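Local atomic coordinates of FMN Adenylyltransferase (Candida glabrata, PDB entry 3FWK), a protein that catalyses the transfer of the adenylyl group of ATP to FMN, the last step in making the flavin cofactor FAD. Residues D116-L121 / C217-Y222. Residues are numbered along the deposited sequence; the frame is centred on the assembly and turned at random.
Sequences DTFKTL and CELYRY
Leu219 makes the largest share of this contact, which joins the loop after helix 202-212 to the start of helix 119-131 in the Rossmann-like alpha/beta fold. Its CB points at that helix. CG of Leu219 packs against the CB-CG2 bond of Thr120, 3.9 Å from each of these two Thr120 atoms. At the fork the two methyls part. CD1 goes to Phe118, the N-cap residue, and sits over one face of its ring. The methyl is 4.1 Å from the ring centroid and 29° off the normal, a CH-pi contact. It lies nearer the CB side of the ring, with CG of Phe118 3.7 Å away. CD2 turns to the hydroxyl side of Thr120. With chi1 at -64°, CG2 of Thr120 stands anti to the backbone N and reaches SG of Cys217 at 3.9 Å. OG1 takes the other branch, beside the backbone N, and is hydrogen-bonded to Asp277 and to the backbone N of Ala274. CD1 of Leu121 touches the same sulfur from 4.1 Å. Phe224 adds an edge-to-face ring contact to Phe118. The two segments share no hydrogen bond, and nearly all the touching residues are buried. Their attachment thus rests on apolar fit, while the threonine hydroxyl is satisfied around helix 275-282.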
loop_
_atom_site.group_PDB
_atom_site.type_symbol
_atom_site.label_atom_id
_atom_site.label_comp_id
_atom_site.label_asym_id
_atom_site.label_seq_id
_atom_site.Cartn_x
_atom_site.Cartn_y
_atom_site.Cartn_z
ATOM N N ASP A 116 -8.931 -14.365 8.521
ATOM C CA ASP A 116 -10.100 -13.533 8.270
ATOM C C ASP A 116 -9.800 -12.408 7.277
ATOM O O ASP A 116 -10.473 -11.382 7.253
ATOM C CB ASP A 116 -10.696 -13.013 9.580
ATOM C CG ASP A 116 -9.734 -12.164 10.385
ATOM O OD1 ASP A 116 -8.549 -12.001 9.970
ATOM O OD2 ASP A 116 -10.171 -11.625 11.455
ATOM N N THR A 117 -8.810 -12.636 6.427
ATOM C CA THR A 117 -8.445 -11.681 5.346
ATOM C C THR A 117 -9.454 -11.780 4.201
ATOM O O THR A 117 -9.902 -12.870 3.857
ATOM C CB THR A 117 -7.047 -12.036 4.826
ATOM O OG1 THR A 117 -6.115 -12.061 5.921
ATOM C CG2 THR A 117 -6.540 -11.062 3.792
ATOM N N PHE A 118 -9.780 -10.668 3.565
ATOM C CA PHE A 118 -10.608 -10.691 2.372
ATOM C C PHE A 118 -9.952 -11.532 1.278
ATOM O O PHE A 118 -8.754 -11.384 0.973
ATOM C CB PHE A 118 -10.783 -9.271 1.785
ATOM C CG PHE A 118 -11.845 -8.457 2.465
ATOM C CD1 PHE A 118 -13.166 -8.528 2.040
ATOM C CD2 PHE A 118 -11.508 -7.629 3.543
ATOM C CE1 PHE A 118 -14.155 -7.800 2.661
ATOM C CE2 PHE A 118 -12.521 -6.870 4.171
ATOM C CZ PHE A 118 -13.828 -6.986 3.750
ATOM N N LYS A 119 -10.758 -12.357 0.605
ATOM C CA LYS A 119 -10.256 -13.155 -0.521
ATOM C C LYS A 119 -9.656 -12.238 -1.611
ATOM O O LYS A 119 -8.641 -12.561 -2.215
ATOM C CB LYS A 119 -11.382 -13.975 -1.123
ATOM C CG LYS A 119 -10.938 -14.880 -2.240
ATOM C CD LYS A 119 -9.904 -15.923 -1.771
ATOM C CE LYS A 119 -9.789 -17.107 -2.714
ATOM N NZ LYS A 119 -9.213 -18.301 -1.942
ATOM N N THR A 120 -10.303 -11.103 -1.888
ATOM C CA THR A 120 -9.816 -10.233 -2.962
ATOM C C THR A 120 -8.415 -9.725 -2.598
ATOM O O THR A 120 -7.567 -9.537 -3.471
ATOM C CB THR A 120 -10.749 -9.043 -3.173
ATOM O OG1 THR A 120 -12.018 -9.504 -3.610
ATOM C CG2 THR A 120 -10.209 -8.126 -4.261
ATOM N N LEU A 121 -8.183 -9.433 -1.307
ATOM C CA LEU A 121 -6.875 -9.006 -0.872
ATOM C C LEU A 121 -5.830 -10.131 -1.018
ATOM O O LEU A 121 -4.720 -9.873 -1.486
ATOM C CB LEU A 121 -6.948 -8.478 0.557
ATOM C CG LEU A 121 -5.741 -7.734 1.063
ATOM C CD1 LEU A 121 -5.301 -6.578 0.148
ATOM C CD2 LEU A 121 -6.083 -7.180 2.431
ATOM N N CYS A 217 -5.924 -3.020 -5.215
ATOM C CA CYS A 217 -6.950 -3.928 -4.709
ATOM C C CYS A 217 -8.332 -3.396 -5.040
ATOM O O CYS A 217 -8.690 -2.290 -4.598
ATOM C CB CYS A 217 -6.798 -4.116 -3.230
ATOM S SG CYS A 217 -8.031 -5.303 -2.562
ATOM N N GLU A 218 -9.129 -4.144 -5.807
ATOM C CA GLU A 218 -10.328 -3.547 -6.355
ATOM C C GLU A 218 -11.457 -3.401 -5.348
ATOM O O GLU A 218 -12.475 -2.779 -5.644
ATOM C CB GLU A 218 -10.760 -4.234 -7.680
ATOM C CG GLU A 218 -9.972 -3.736 -8.903
ATOM C CD GLU A 218 -10.304 -2.284 -9.250
ATOM O OE1 GLU A 218 -9.401 -1.453 -9.169
ATOM O OE2 GLU A 218 -11.473 -1.974 -9.561
ATOM N N LEU A 219 -11.276 -3.879 -4.108
ATOM C CA LEU A 219 -12.244 -3.529 -3.065
ATOM C C LEU A 219 -12.426 -2.014 -2.899
ATOM O O LEU A 219 -13.523 -1.560 -2.591
ATOM C CB LEU A 219 -11.864 -4.171 -1.721
ATOM C CG LEU A 219 -11.998 -5.699 -1.718
ATOM C CD1 LEU A 219 -11.417 -6.252 -0.413
ATOM C CD2 LEU A 219 -13.459 -6.164 -1.950
ATOM N N TYR A 220 -11.356 -1.227 -3.064
ATOM C CA TYR A 220 -11.507 0.228 -2.892
ATOM C C TYR A 220 -12.516 0.792 -3.868
ATOM O O TYR A 220 -13.260 1.730 -3.537
ATOM C CB TYR A 220 -10.146 0.922 -3.049
ATOM C CG TYR A 220 -9.131 0.486 -2.027
ATOM C CD1 TYR A 220 -9.385 0.603 -0.655
ATOM C CD2 TYR A 220 -7.912 -0.083 -2.442
ATOM C CE1 TYR A 220 -8.425 0.175 0.281
ATOM C CE2 TYR A 220 -6.950 -0.483 -1.509
ATOM C CZ TYR A 220 -7.216 -0.358 -0.186
ATOM O OH TYR A 220 -6.254 -0.800 0.692
ATOM N N ARG A 221 -12.600 0.224 -5.076
ATOM C CA ARG A 221 -13.552 0.675 -6.084
ATOM C C ARG A 221 -15.001 0.577 -5.601
ATOM O O ARG A 221 -15.854 1.284 -6.107
ATOM C CB ARG A 221 -13.310 -0.126 -7.383
ATOM C CG ARG A 221 -14.297 0.164 -8.508
ATOM C CD ARG A 221 -14.096 1.603 -9.094
ATOM N NE ARG A 221 -15.102 1.853 -10.140
ATOM C CZ ARG A 221 -16.347 2.243 -9.895
ATOM N NH1 ARG A 221 -16.760 2.519 -8.654
ATOM N NH2 ARG A 221 -17.197 2.389 -10.903
ATOM N N TYR A 222 -15.264 -0.363 -4.701
ATOM C CA TYR A 222 -16.608 -0.642 -4.227
ATOM C C TYR A 222 -16.970 0.108 -2.951
ATOM O O TYR A 222 -18.045 -0.110 -2.386
ATOM C CB TYR A 222 -16.797 -2.156 -4.049
ATOM C CG TYR A 222 -16.883 -2.879 -5.399
ATOM C CD1 TYR A 222 -18.116 -3.259 -5.910
ATOM C CD2 TYR A 222 -15.751 -3.185 -6.132
ATOM C CE1 TYR A 222 -18.231 -3.889 -7.154
ATOM C CE2 TYR A 222 -15.844 -3.800 -7.380
ATOM C CZ TYR A 222 -17.087 -4.153 -7.880
ATOM O OH TYR A 222 -17.195 -4.760 -9.109
#